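Local coordinates for cell death abnormality protein 2 (Caenorhabditis elegans, PDB 3QWX), which acts as a CRK-family SH2-SH3 signalling adaptor that binds CED-5 and is required for cell-corpse engulfment and cell migration, at residues A[33-38]-A[52-57]; A[123-128]-A[137-142]; A[43-48]-A[64-69]; A[9-14]-A[91-96]. All coordinates share one frame; numbering follows the deposited sequence.

Contact 1 (A[33-38]-A[52-57])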
loop_
_atom_site.group_PDB
_atom_site.type_symbol
_atom_site.label_atom_id
_atom_site.label_comp_id
_atom_site.label_asym_id
_atom_site.label_seq_id
_atom_site.Cartn_x
_atom_site.Cartn_y
_atom_site.Cartn_z
ATOM N N VAL A 33 11.323 -9.328 7.861
ATOM C CA VAL A 33 10.225 -8.385 8.090
ATOM C C VAL A 33 9.899 -8.278 9.581
ATOM O O VAL A 33 9.636 -9.286 10.240
ATOM C CB VAL A 33 8.953 -8.798 7.309
ATOM C CG1 VAL A 33 7.771 -7.888 7.673
ATOM C CG2 VAL A 33 9.220 -8.776 5.818
ATOM N N SER A 34 9.914 -7.054 10.111
ATOM C CA SER A 34 9.709 -6.852 11.546
ATOM C C SER A 34 8.232 -6.869 11.919
ATOM O O SER A 34 7.368 -6.529 11.112
ATOM C CB SER A 34 10.358 -5.548 12.007
ATOM O OG SER A 34 9.890 -4.455 11.243
ATOM N N ILE A 35 7.940 -7.294 13.139
ATOM C CA ILE A 35 6.561 -7.301 13.595
ATOM C C ILE A 35 6.010 -5.876 13.552
ATOM O O ILE A 35 6.708 -4.925 13.880
ATOM C CB ILE A 35 6.444 -7.933 14.996
ATOM C CG1 ILE A 35 6.726 -9.440 14.912
ATOM C CG2 ILE A 35 5.056 -7.697 15.573
ATOM C CD1 ILE A 35 6.914 -10.113 16.295
ATOM N N GLY A 36 4.768 -5.721 13.113
ATOM C CA GLY A 36 4.167 -4.399 13.020
ATOM C C GLY A 36 4.194 -3.847 11.599
ATOM O O GLY A 36 3.587 -2.796 11.308
ATOM N N THR A 37 4.907 -4.540 10.713
ATOM C CA THR A 37 4.935 -4.138 9.301
ATOM C C THR A 37 3.605 -4.528 8.652
ATOM O O THR A 37 3.084 -5.617 8.894
ATOM C CB THR A 37 6.129 -4.779 8.551
ATOM O OG1 THR A 37 7.319 -4.588 9.314
ATOM C CG2 THR A 37 6.328 -4.158 7.184
ATOM N N PHE A 38 3.052 -3.636 7.839
ATOM C CA PHE A 38 1.729 -3.861 7.261
ATOM C C PHE A 38 1.591 -3.253 5.866
ATOM O O PHE A 38 2.375 -2.386 5.457
ATOM C CB PHE A 38 0.649 -3.258 8.177
ATOM C CG PHE A 38 0.650 -1.759 8.191
ATOM C CD1 PHE A 38 1.521 -1.059 9.013
ATOM C CD2 PHE A 38 -0.190 -1.049 7.357
ATOM C CE1 PHE A 38 1.542 0.324 9.019
ATOM C CE2 PHE A 38 -0.173 0.347 7.350
ATOM C CZ PHE A 38 0.701 1.029 8.181
ATOM N N THR A 52 -3.071 -6.381 5.652
ATOM C CA THR A 52 -2.201 -7.533 5.936
ATOM C C THR A 52 -1.016 -7.102 6.817
ATOM O O THR A 52 -0.326 -6.132 6.501
ATOM C CB THR A 52 -1.677 -8.208 4.616
ATOM O OG1 THR A 52 -2.788 -8.563 3.786
ATOM C CG2 THR A 52 -0.871 -9.471 4.923
ATOM N N VAL A 53 -0.800 -7.827 7.919
ATOM C CA VAL A 53 0.143 -7.432 8.968
ATOM C C VAL A 53 1.010 -8.607 9.455
ATOM O O VAL A 53 0.517 -9.709 9.665
ATOM C CB VAL A 53 -0.596 -6.844 10.212
ATOM C CG1 VAL A 53 0.361 -6.051 11.094
ATOM C CG2 VAL A 53 -1.754 -5.967 9.795
ATOM N N ARG A 54 2.302 -8.358 9.632
ATOM C CA ARG A 54 3.190 -9.308 10.308
ATOM C C ARG A 54 3.031 -9.064 11.808
ATOM O O ARG A 54 3.393 -7.995 12.309
ATOM C CB ARG A 54 4.639 -9.053 9.891
ATOM C CG ARG A 54 5.687 -9.887 10.620
ATOM C CD ARG A 54 5.539 -11.378 10.371
ATOM N NE ARG A 54 6.720 -12.101 10.847
ATOM C CZ ARG A 54 7.814 -12.309 10.110
ATOM N NH1 ARG A 54 7.863 -11.863 8.860
ATOM N NH2 ARG A 54 8.854 -12.974 10.611
ATOM N N GLU A 55 2.462 -10.037 12.511
ATOM C CA GLU A 55 2.090 -9.841 13.915
ATOM C C GLU A 55 2.860 -10.748 14.866
ATOM O O GLU A 55 2.828 -10.563 16.082
ATOM C CB GLU A 55 0.577 -10.024 14.101
ATOM C CG GLU A 55 -0.231 -8.929 13.403
ATOM C CD GLU A 55 -1.671 -8.875 13.839
ATOM O OE1 GLU A 55 -1.937 -8.720 15.055
ATOM O OE2 GLU A 55 -2.543 -8.977 12.963
ATOM N N ALA A 56 3.556 -11.728 14.310
ATOM C CA ALA A 56 4.341 -12.646 15.127
ATOM C C ALA A 56 5.494 -13.215 14.310
ATOM O O ALA A 56 5.458 -13.203 13.086
ATOM C CB ALA A 56 3.451 -13.770 15.665
ATOM N N ASP A 57 6.513 -13.717 14.993
ATOM C CA ASP A 57 7.616 -14.375 14.311
ATOM C C ASP A 57 7.309 -15.853 14.064
ATOM O O ASP A 57 7.478 -16.350 12.950
ATOM C CB ASP A 57 8.924 -14.171 15.077
ATOM C CG ASP A 57 9.560 -12.815 14.785
ATOM O OD1 ASP A 57 9.210 -12.205 13.745
ATOM O OD2 ASP A 57 10.405 -12.358 15.586
#
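Arg54 lies against Val33 and Ser34, its side chain crossing that of Val33 obliquely. With CG anti to the backbone N (chi1 175°), Arg54 CG lies 3.8 Å from Ser34 O. The guanidinium then turns one face to the backbone carbonyl of Val33, whose O sits above the plane, offset toward the rim and 3.4 Å from NH1; it is a face contact and not a hydrogen bond. The N-H groups are used elsewhere: NE donates to Ala56 O at 2.8 Å, NH2 forms a salt bridge with Asp57 OD1 in which the hydrogen bond is weak, and NH1 reaches the carbonyls of Leu28 and Glu30 at the end of helix 21-29. Ile35 crosses Asp57 obliquely, CD1 lying over the backbone at Ala56 CA (3.8 Å). At the strand ends Phe38 CB meets Val53 CG2 at 4.0 Å, while the Phe38 ring leads away to stack edge-to-face with Phe6 and Phe14. Two nearly straight backbone bonds join the segments, Gly36 N to Arg54 O (2.8 Å) and Arg54 N to Thr37 O (2.9 Å). Thr37 OG1 donates to Ser34 O at 2.6 Å, bracing the type II turn of residues 34-37. The arrangement is the open end of the hairpin of strands 37-42 and 49-54, away from the 43-48 loop, in the central sheet of an SH2 domain.

Contact 2 (A[123-128]-A[137-142])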
loop_
_atom_site.group_PDB
_atom_site.type_symbol
_atom_site.label_atom_id
_atom_site.label_comp_id
_atom_site.label_asym_id
_atom_site.label_seq_id
_atom_site.Cartn_x
_atom_site.Cartn_y
_atom_site.Cartn_z
ATOM N N GLY A 123 13.832 10.743 -14.734
ATOM C CA GLY A 123 12.995 10.882 -15.910
ATOM C C GLY A 123 13.770 11.581 -17.013
ATOM O O GLY A 123 14.365 12.633 -16.786
ATOM N N THR A 124 13.789 10.991 -18.200
ATOM C CA THR A 124 14.501 11.599 -19.327
ATOM C C THR A 124 13.522 12.417 -20.179
ATOM O O THR A 124 13.917 13.301 -20.941
ATOM C CB THR A 124 15.213 10.552 -20.199
ATOM O OG1 THR A 124 14.258 9.601 -20.674
ATOM C CG2 THR A 124 16.288 9.830 -19.403
ATOM N N PHE A 125 12.238 12.105 -20.041
ATOM C CA PHE A 125 11.177 12.865 -20.683
ATOM C C PHE A 125 10.025 12.967 -19.688
ATOM O O PHE A 125 9.956 12.198 -18.728
ATOM C CB PHE A 125 10.702 12.173 -21.970
ATOM C CG PHE A 125 11.799 11.918 -22.979
ATOM C CD1 PHE A 125 12.463 10.703 -23.008
ATOM C CD2 PHE A 125 12.154 12.896 -23.901
ATOM C CE1 PHE A 125 13.473 10.466 -23.926
ATOM C CE2 PHE A 125 13.163 12.671 -24.820
ATOM C CZ PHE A 125 13.826 11.452 -24.833
ATOM N N LYS A 126 9.122 13.914 -19.904
ATOM C CA LYS A 126 7.932 14.001 -19.071
ATOM C C LYS A 126 6.964 12.863 -19.418
ATOM O O LYS A 126 6.826 12.475 -20.578
ATOM C CB LYS A 126 7.248 15.370 -19.215
ATOM C CG LYS A 126 6.016 15.354 -20.102
ATOM C CD LYS A 126 5.280 16.688 -20.091
ATOM C CE LYS A 126 4.489 16.864 -21.387
ATOM N NZ LYS A 126 3.804 18.191 -21.483
ATOM N N PHE A 127 6.295 12.330 -18.405
ATOM C CA PHE A 127 5.330 11.255 -18.610
ATOM C C PHE A 127 4.020 11.578 -17.907
ATOM O O PHE A 127 3.963 11.619 -16.687
ATOM C CB PHE A 127 5.890 9.918 -18.101
ATOM C CG PHE A 127 4.960 8.742 -18.301
ATOM C CD1 PHE A 127 4.488 8.414 -19.565
ATOM C CD2 PHE A 127 4.587 7.948 -17.228
ATOM C CE1 PHE A 127 3.644 7.327 -19.753
ATOM C CE2 PHE A 127 3.739 6.853 -17.409
ATOM C CZ PHE A 127 3.273 6.541 -18.667
ATOM N N THR A 128 2.967 11.802 -18.681
ATOM C CA THR A 128 1.674 12.166 -18.111
ATOM C C THR A 128 0.913 10.941 -17.628
ATOM O O THR A 128 -0.002 11.056 -16.816
ATOM C CB THR A 128 0.796 12.873 -19.144
ATOM O OG1 THR A 128 0.449 11.947 -20.181
ATOM C CG2 THR A 128 1.543 14.064 -19.749
ATOM N N PHE A 137 5.290 11.428 -14.172
ATOM C CA PHE A 137 6.452 12.096 -13.610
ATOM C C PHE A 137 6.966 13.194 -14.525
ATOM O O PHE A 137 6.577 13.290 -15.701
ATOM C CB PHE A 137 7.573 11.099 -13.268
ATOM C CG PHE A 137 8.036 10.267 -14.430
ATOM C CD1 PHE A 137 7.456 9.036 -14.691
ATOM C CD2 PHE A 137 9.073 10.699 -15.240
ATOM C CE1 PHE A 137 7.881 8.262 -15.752
ATOM C CE2 PHE A 137 9.505 9.932 -16.317
ATOM C CZ PHE A 137 8.915 8.715 -16.571
ATOM N N GLU A 138 7.851 14.013 -13.974
ATOM C CA GLU A 138 8.414 15.152 -14.691
ATOM C C GLU A 138 9.778 14.778 -15.277
ATOM O O GLU A 138 10.427 13.850 -14.804
ATOM C CB GLU A 138 8.545 16.355 -13.747
ATOM C CG GLU A 138 7.201 16.934 -13.258
ATOM C CD GLU A 138 7.385 18.013 -12.206
ATOM O OE1 GLU A 138 8.276 18.862 -12.390
ATOM O OE2 GLU A 138 6.661 18.007 -11.185
ATOM N N GLN A 139 10.208 15.484 -16.317
ATOM C CA GLN A 139 11.539 15.248 -16.843
ATOM C C GLN A 139 12.511 15.657 -15.751
ATOM O O GLN A 139 12.331 16.696 -15.121
ATOM C CB GLN A 139 11.805 16.083 -18.089
ATOM C CG GLN A 139 13.213 15.903 -18.642
ATOM C CD GLN A 139 13.412 16.663 -19.932
ATOM O OE1 GLN A 139 13.303 17.889 -19.959
ATOM N NE2 GLN A 139 13.687 15.938 -21.018
ATOM N N GLY A 140 13.526 14.831 -15.524
ATOM C CA GLY A 140 14.510 15.106 -14.490
ATOM C C GLY A 140 14.109 14.601 -13.114
ATOM O O GLY A 140 14.885 14.710 -12.169
ATOM N N GLU A 141 12.906 14.041 -12.990
ATOM C CA GLU A 141 12.428 13.596 -11.680
ATOM C C GLU A 141 13.071 12.289 -11.229
ATOM O O GLU A 141 13.177 11.338 -12.005
ATOM C CB GLU A 141 10.898 13.477 -11.650
ATOM C CG GLU A 141 10.348 13.110 -10.263
ATOM C CD GLU A 141 8.831 13.136 -10.197
ATOM O OE1 GLU A 141 8.189 13.689 -11.118
ATOM O OE2 GLU A 141 8.272 12.588 -9.224
ATOM N N ARG A 142 13.481 12.246 -9.963
ATOM C CA ARG A 142 14.143 11.071 -9.393
ATOM C C ARG A 142 13.123 10.008 -8.992
ATOM O O ARG A 142 12.165 10.295 -8.293
ATOM C CB ARG A 142 14.979 11.485 -8.176
ATOM C CG ARG A 142 15.725 10.342 -7.491
ATOM C CD ARG A 142 16.313 10.798 -6.144
ATOM N NE ARG A 142 17.120 9.768 -5.478
ATOM C CZ ARG A 142 16.629 8.740 -4.785
ATOM N NH1 ARG A 142 15.318 8.563 -4.676
ATOM N NH2 ARG A 142 17.458 7.875 -4.201
#
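Chi1 of 57° sets CG of Phe137 between its backbone N and carbonyl carbon and brings the ring toward the other segment, where it lies under Phe127 CB; CG of Phe127 itself is anti to the backbone N (chi1 -179°). Phe127 CB sits over one face of the Phe137 ring in a CH-pi contact, 3.7 Å from the centroid and offset toward the rim. The two rings cross obliquely, with planes 45° apart. Phe137 CE2 approaches Phe125 O at 3.3 Å and Gly123 CA at 3.6 Å. Gln139, extended with CG anti to its backbone N, carries NE2 to Thr124 O at 2.6 Å; the bond is straight at the hydrogen, and the amide nitrogen stands above the carbonyl plane. Backbone bonds hold both ends of the contact. Phe127 and Phe137 exchange two, N to O each way, and Gly123 pairs with the turn of residues 138-141 through Gly140 N to Gly123 O (2.7 Å) and Gly123 N to Glu141 O (2.9 Å). Glu141 OE1 accepts from Glu138 N, bracing that type II turn from within. Val166, Tyr170 and Val171 also pack on Phe137. The paired segments are the two arms of the RT loop, between strands 119-123 and 142-147 of the first SH3 domain.

Contact 3 (A[43-48]-A[64-69]); sequences SSRPGE and HYLIER. With SO4 (sulfate ion), chain B.
Glu48 and Arg45 reach across from the turn to Leu66, each meeting a different methyl. In Glu48, CG is anti to the carbonyl carbon (chi1 -49°) and the chain bends at chi2 (-65°), carrying CD to Glu68 CA and Arg69 N. Its CB touches Leu66 CD2 at 3.3 Å, and OE1 accepts from Arg69 N at 3.2 Å, on the syn side and somewhat out of the carboxylate plane. Glu48 OE2 faces Glu68 OE1 at 4.5 Å, the carboxylates nearly perpendicular; such like charges could raise the proton affinity of either. Arg45, bent at chi2 and chi3, crosses Leu66 at about a right angle, with Leu66 CD1 at the edge of its guanidinium, 3.4 Å from NE. A water links Gly47 O to Arg69 NE, weakly on the arginine side. Just before the turn, Ser43 OG accepts from Arg45 N in an ST turn and donates to sulfate O4 (2.7 Å), while Ser44 binds the ion through N and OG. Arg21 and Arg41 complete this site, consistent with the phosphate pocket of SH2 domains. The 43-48 loop joins strands 37-42 and 49-54 and packs beside strand 62-69, whose Ile67 side chain lies on strand 82-84.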
loop_
_atom_site.group_PDB
_atom_site.type_symbol
_atom_site.label_atom_id
_atom_site.label_comp_id
_atom_site.label_asym_id
_atom_site.label_seq_id
_atom_site.Cartn_x
_atom_site.Cartn_y
_atom_site.Cartn_z
ATOM N N SER A 43 -9.303 -6.586 -1.324
ATOM C CA SER A 43 -9.865 -7.850 -0.875
ATOM C C SER A 43 -10.373 -8.687 -2.058
ATOM O O SER A 43 -10.592 -8.167 -3.147
ATOM C CB SER A 43 -11.015 -7.587 0.102
ATOM O OG SER A 43 -11.676 -8.780 0.455
ATOM N N SER A 44 -10.577 -9.979 -1.830
ATOM C CA SER A 44 -11.244 -10.827 -2.815
ATOM C C SER A 44 -12.716 -10.413 -2.929
ATOM O O SER A 44 -13.403 -10.749 -3.897
ATOM C CB SER A 44 -11.120 -12.311 -2.444
ATOM O OG SER A 44 -11.776 -12.616 -1.221
ATOM N N ARG A 45 -13.188 -9.674 -1.929
ATOM C CA ARG A 45 -14.548 -9.152 -1.932
ATOM C C ARG A 45 -14.622 -7.811 -2.663
ATOM O O ARG A 45 -13.809 -6.913 -2.414
ATOM C CB ARG A 45 -15.067 -9.009 -0.498
ATOM C CG ARG A 45 -15.709 -10.259 0.032
ATOM C CD ARG A 45 -14.871 -10.945 1.091
ATOM N NE ARG A 45 -15.506 -10.895 2.410
ATOM C CZ ARG A 45 -16.620 -11.548 2.740
ATOM N NH1 ARG A 45 -17.249 -12.304 1.843
ATOM N NH2 ARG A 45 -17.113 -11.443 3.972
ATOM N N PRO A 46 -15.596 -7.674 -3.579
ATOM C CA PRO A 46 -15.788 -6.422 -4.312
ATOM C C PRO A 46 -15.892 -5.224 -3.370
ATOM O O PRO A 46 -16.617 -5.285 -2.373
ATOM C CB PRO A 46 -17.126 -6.640 -5.026
ATOM C CG PRO A 46 -17.213 -8.108 -5.210
ATOM C CD PRO A 46 -16.549 -8.717 -4.002
ATOM N N GLY A 47 -15.164 -4.159 -3.688
ATOM C CA GLY A 47 -15.255 -2.910 -2.954
ATOM C C GLY A 47 -14.776 -2.939 -1.518
ATOM O O GLY A 47 -15.055 -2.010 -0.754
ATOM N N GLU A 48 -14.078 -4.001 -1.124
ATOM C CA GLU A 48 -13.473 -4.035 0.203
ATOM C C GLU A 48 -11.948 -3.919 0.106
ATOM O O GLU A 48 -11.356 -4.152 -0.951
ATOM C CB GLU A 48 -13.865 -5.302 0.970
ATOM C CG GLU A 48 -15.366 -5.636 0.984
ATOM C CD GLU A 48 -16.227 -4.612 1.720
ATOM O OE1 GLU A 48 -15.906 -3.397 1.695
ATOM O OE2 GLU A 48 -17.240 -5.028 2.314
ATOM N N HIS A 64 -4.562 -11.245 8.132
ATOM C CA HIS A 64 -5.295 -10.423 7.181
ATOM C C HIS A 64 -6.628 -9.972 7.780
ATOM O O HIS A 64 -7.302 -10.748 8.458
ATOM C CB HIS A 64 -5.577 -11.231 5.913
ATOM C CG HIS A 64 -4.349 -11.792 5.266
ATOM N ND1 HIS A 64 -3.765 -12.973 5.675
ATOM C CD2 HIS A 64 -3.601 -11.339 4.233
ATOM C CE1 HIS A 64 -2.709 -13.223 4.921
ATOM N NE2 HIS A 64 -2.591 -12.250 4.036
ATOM N N TYR A 65 -7.009 -8.729 7.505
ATOM C CA TYR A 65 -8.251 -8.156 8.020
ATOM C C TYR A 65 -9.077 -7.515 6.931
ATOM O O TYR A 65 -8.587 -6.685 6.170
ATOM C CB TYR A 65 -7.954 -7.106 9.092
ATOM C CG TYR A 65 -7.162 -7.695 10.212
ATOM C CD1 TYR A 65 -7.800 -8.293 11.294
ATOM C CD2 TYR A 65 -5.779 -7.701 10.171
ATOM C CE1 TYR A 65 -7.082 -8.859 12.311
ATOM C CE2 TYR A 65 -5.049 -8.263 11.172
ATOM C CZ TYR A 65 -5.705 -8.841 12.247
ATOM O OH TYR A 65 -4.972 -9.410 13.250
ATOM N N LEU A 66 -10.342 -7.898 6.870
ATOM C CA LEU A 66 -11.253 -7.315 5.909
ATOM C C LEU A 66 -11.699 -5.957 6.453
ATOM O O LEU A 66 -12.197 -5.861 7.573
ATOM C CB LEU A 66 -12.460 -8.228 5.724
ATOM C CG LEU A 66 -13.288 -8.136 4.445
ATOM C CD1 LEU A 66 -14.732 -8.557 4.726
ATOM C CD2 LEU A 66 -13.242 -6.751 3.854
ATOM N N ILE A 67 -11.501 -4.911 5.663
ATOM C CA ILE A 67 -11.971 -3.584 6.033
ATOM C C ILE A 67 -13.255 -3.358 5.240
ATOM O O ILE A 67 -13.227 -3.122 4.027
ATOM C CB ILE A 67 -10.920 -2.498 5.721
ATOM C CG1 ILE A 67 -9.640 -2.732 6.539
ATOM C CG2 ILE A 67 -11.496 -1.077 5.937
ATOM C CD1 ILE A 67 -8.559 -1.712 6.281
ATOM N N GLU A 68 -14.385 -3.466 5.928
ATOM C CA GLU A 68 -15.682 -3.389 5.267
ATOM C C GLU A 68 -16.223 -1.974 5.258
ATOM O O GLU A 68 -16.112 -1.243 6.241
ATOM C CB GLU A 68 -16.682 -4.311 5.952
ATOM C CG GLU A 68 -16.146 -5.699 6.173
ATOM C CD GLU A 68 -17.141 -6.590 6.864
ATOM O OE1 GLU A 68 -18.206 -6.852 6.270
ATOM O OE2 GLU A 68 -16.851 -7.034 7.992
ATOM N N ARG A 69 -16.798 -1.587 4.131
ATOM C CA ARG A 69 -17.426 -0.282 4.017
ATOM C C ARG A 69 -18.889 -0.387 4.422
ATOM O O ARG A 69 -19.607 -1.321 4.011
ATOM C CB ARG A 69 -17.313 0.249 2.590
ATOM C CG ARG A 69 -18.030 1.573 2.408
ATOM C CD ARG A 69 -17.533 2.316 1.203
ATOM N NE ARG A 69 -17.701 1.538 -0.017
ATOM C CZ ARG A 69 -17.729 2.077 -1.230
ATOM N NH1 ARG A 69 -17.622 3.397 -1.367
ATOM N NH2 ARG A 69 -17.871 1.301 -2.298
HETATM S S SO4 B . -8.933 -11.626 0.839
HETATM O O1 SO4 B . -8.288 -10.915 -0.262
HETATM O O2 SO4 B . -9.221 -12.992 0.414
HETATM O O3 SO4 B . -8.074 -11.676 2.020
HETATM O O4 SO4 B . -10.158 -10.925 1.197
HETATM O O HOH W 1 -17.882 -1.702 -0.638
HETATM O O HOH W 2 -14.053 -1.265 2.358
#

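Contact 4 (A[9-14]-A[91-96]); sequences FEWRSF and DIPALL
Phe9 and Pro93 mark the closest backbone approach, CA to CA 5.1 Å, between a 3-10 segment (9-13) and the first turn of helix 92-98. No hydrogen bond crosses; the contact is made by apolar side chains. Pro93 CB lies over one face of the Phe9 ring, 3.6 Å from CD1. Trp11 is covered on one face by Ile92 CG2, 3.8 Å from the centroid of the five-membered ring, and on the opposite face by Arg12 CG; Pro93 CG comes at the indole edge. Leu96 CD1 touches Trp11 CB at 3.4 Å, and the Leu96 and Phe14 side chains meet tip to tip, with Leu96 CD1 at the ring edge and in the ring plane. Asp91 caps the helix, OD1 accepting from Ala94 N at 2.7 Å. Ile92 also touches Val82 of strand 82-84, and Met40 of strand 37-42 touches both Trp11 and Ile92, so the 3-10 segment and helix 92-98 meet side by side against the sheet.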
loop_
_atom_site.group_PDB
_atom_site.type_symbol
_atom_site.label_atom_id
_atom_site.label_comp_id
_atom_site.label_asym_id
_atom_site.label_seq_id
_atom_site.Cartn_x
_atom_site.Cartn_y
_atom_site.Cartn_z
ATOM N N PHE A 9 -3.353 9.317 6.993
ATOM C CA PHE A 9 -4.028 9.992 5.886
ATOM C C PHE A 9 -3.405 9.665 4.522
ATOM O O PHE A 9 -4.057 9.771 3.481
ATOM C CB PHE A 9 -4.121 11.502 6.135
ATOM C CG PHE A 9 -5.009 11.848 7.298
ATOM C CD1 PHE A 9 -6.389 11.783 7.174
ATOM C CD2 PHE A 9 -4.468 12.174 8.529
ATOM C CE1 PHE A 9 -7.213 12.072 8.267
ATOM C CE2 PHE A 9 -5.287 12.463 9.623
ATOM C CZ PHE A 9 -6.656 12.403 9.482
ATOM N N GLU A 10 -2.154 9.232 4.541
ATOM C CA GLU A 10 -1.441 8.908 3.302
ATOM C C GLU A 10 -1.408 7.406 3.005
ATOM O O GLU A 10 -0.444 6.890 2.424
ATOM C CB GLU A 10 -0.031 9.482 3.356
ATOM C CG GLU A 10 -0.020 11.004 3.417
ATOM C CD GLU A 10 -0.814 11.637 2.278
ATOM O OE1 GLU A 10 -0.704 11.150 1.124
ATOM O OE2 GLU A 10 -1.552 12.617 2.539
ATOM N N TRP A 11 -2.483 6.714 3.368
ATOM C CA TRP A 11 -2.531 5.257 3.249
ATOM C C TRP A 11 -2.493 4.733 1.810
ATOM O O TRP A 11 -2.131 3.576 1.574
ATOM C CB TRP A 11 -3.750 4.696 3.982
ATOM C CG TRP A 11 -5.072 5.084 3.391
ATOM C CD1 TRP A 11 -5.879 6.110 3.793
ATOM C CD2 TRP A 11 -5.750 4.442 2.302
ATOM N NE1 TRP A 11 -7.018 6.143 3.027
ATOM C CE2 TRP A 11 -6.959 5.137 2.098
ATOM C CE3 TRP A 11 -5.450 3.352 1.474
ATOM C CZ2 TRP A 11 -7.871 4.776 1.095
ATOM C CZ3 TRP A 11 -6.359 2.994 0.482
ATOM C CH2 TRP A 11 -7.551 3.703 0.302
ATOM N N ARG A 12 -2.870 5.576 0.854
ATOM C CA ARG A 12 -2.853 5.173 -0.552
ATOM C C ARG A 12 -1.421 4.924 -1.037
ATOM O O ARG A 12 -1.201 4.231 -2.031
ATOM C CB ARG A 12 -3.598 6.193 -1.425
ATOM C CG ARG A 12 -5.126 6.146 -1.229
ATOM C CD ARG A 12 -5.820 7.287 -1.955
ATOM N NE ARG A 12 -7.282 7.233 -1.866
ATOM C CZ ARG A 12 -8.000 7.697 -0.845
ATOM N NH1 ARG A 12 -7.399 8.234 0.216
ATOM N NH2 ARG A 12 -9.325 7.608 -0.871
ATOM N N SER A 13 -0.451 5.458 -0.300
ATOM C CA SER A 13 0.961 5.194 -0.571
ATOM C C SER A 13 1.454 3.874 0.044
ATOM O O SER A 13 2.560 3.426 -0.257
ATOM C CB SER A 13 1.832 6.357 -0.099
ATOM O OG SER A 13 1.428 7.573 -0.711
ATOM N N PHE A 14 0.664 3.256 0.921
ATOM C CA PHE A 14 0.979 1.872 1.303
ATOM C C PHE A 14 -0.095 0.864 0.882
ATOM O O PHE A 14 -0.269 -0.195 1.500
ATOM C CB PHE A 14 1.427 1.718 2.758
ATOM C CG PHE A 14 0.606 2.479 3.760
ATOM C CD1 PHE A 14 -0.618 1.993 4.187
ATOM C CD2 PHE A 14 1.098 3.647 4.328
ATOM C CE1 PHE A 14 -1.364 2.683 5.153
ATOM C CE2 PHE A 14 0.367 4.342 5.293
ATOM C CZ PHE A 14 -0.867 3.861 5.696
ATOM N N ASP A 91 -13.504 6.670 9.174
ATOM C CA ASP A 91 -12.779 6.536 7.914
ATOM C C ASP A 91 -11.572 5.597 8.076
ATOM O O ASP A 91 -11.295 5.104 9.175
ATOM C CB ASP A 91 -12.362 7.921 7.368
ATOM C CG ASP A 91 -11.577 8.780 8.398
ATOM O OD1 ASP A 91 -10.839 8.237 9.252
ATOM O OD2 ASP A 91 -11.681 10.024 8.337
ATOM N N ILE A 92 -10.875 5.340 6.975
ATOM C CA ILE A 92 -9.703 4.478 6.994
ATOM C C ILE A 92 -8.523 5.092 7.778
ATOM O O ILE A 92 -7.800 4.380 8.466
ATOM C CB ILE A 92 -9.285 4.052 5.546
ATOM C CG1 ILE A 92 -10.342 3.115 4.939
ATOM C CG2 ILE A 92 -7.917 3.381 5.548
ATOM C CD1 ILE A 92 -10.192 2.870 3.431
ATOM N N PRO A 93 -8.311 6.416 7.676
ATOM C CA PRO A 93 -7.204 6.919 8.500
ATOM C C PRO A 93 -7.471 6.757 9.998
ATOM O O PRO A 93 -6.547 6.439 10.763
ATOM C CB PRO A 93 -7.106 8.393 8.087
ATOM C CG PRO A 93 -7.628 8.388 6.632
ATOM C CD PRO A 93 -8.788 7.424 6.709
ATOM N N ALA A 94 -8.719 6.960 10.408
ATOM C CA ALA A 94 -9.096 6.790 11.801
ATOM C C ALA A 94 -8.850 5.346 12.239
ATOM O O ALA A 94 -8.333 5.102 13.327
ATOM C CB ALA A 94 -10.553 7.183 12.016
ATOM N N LEU A 95 -9.206 4.395 11.375
ATOM C CA LEU A 95 -8.984 2.977 11.640
ATOM C C LEU A 95 -7.501 2.687 11.807
ATOM O O LEU A 95 -7.103 2.014 12.746
ATOM C CB LEU A 95 -9.562 2.118 10.502
ATOM C CG LEU A 95 -9.423 0.584 10.525
ATOM C CD1 LEU A 95 -10.487 -0.079 9.663
ATOM C CD2 LEU A 95 -8.023 0.128 10.109
ATOM N N LEU A 96 -6.687 3.179 10.876
ATOM C CA LEU A 96 -5.246 2.924 10.885
ATOM C C LEU A 96 -4.571 3.570 12.086
ATOM O O LEU A 96 -3.727 2.956 12.727
ATOM C CB LEU A 96 -4.586 3.451 9.601
ATOM C CG LEU A 96 -4.985 2.780 8.274
ATOM C CD1 LEU A 96 -4.324 3.488 7.116
ATOM C CD2 LEU A 96 -4.633 1.297 8.275
#

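Overall arrangement
From the N terminus, segment 9-14 opens contact 4, which closes at helix 92-98 and thereby encloses most of the SH2 domain. Contacts 1 and 3 are nested inside that loop and cross each other, their segments alternating as 33-38, 43-48, 52-57 and 64-69. Contact 1 lies on strand 49-54 and contact 3 on its sheet neighbour 62-69, and they touch through Glu55 and Tyr65. Contact 4 meets both, through Phe14 on Phe38 and Leu95 on Ile67, tying the N-terminal segment and helix to the sheet. Contact 2 follows in series, closing a short loop within the first SH3 domain; its centre lies about 35 Å from those of contacts 1 and 3.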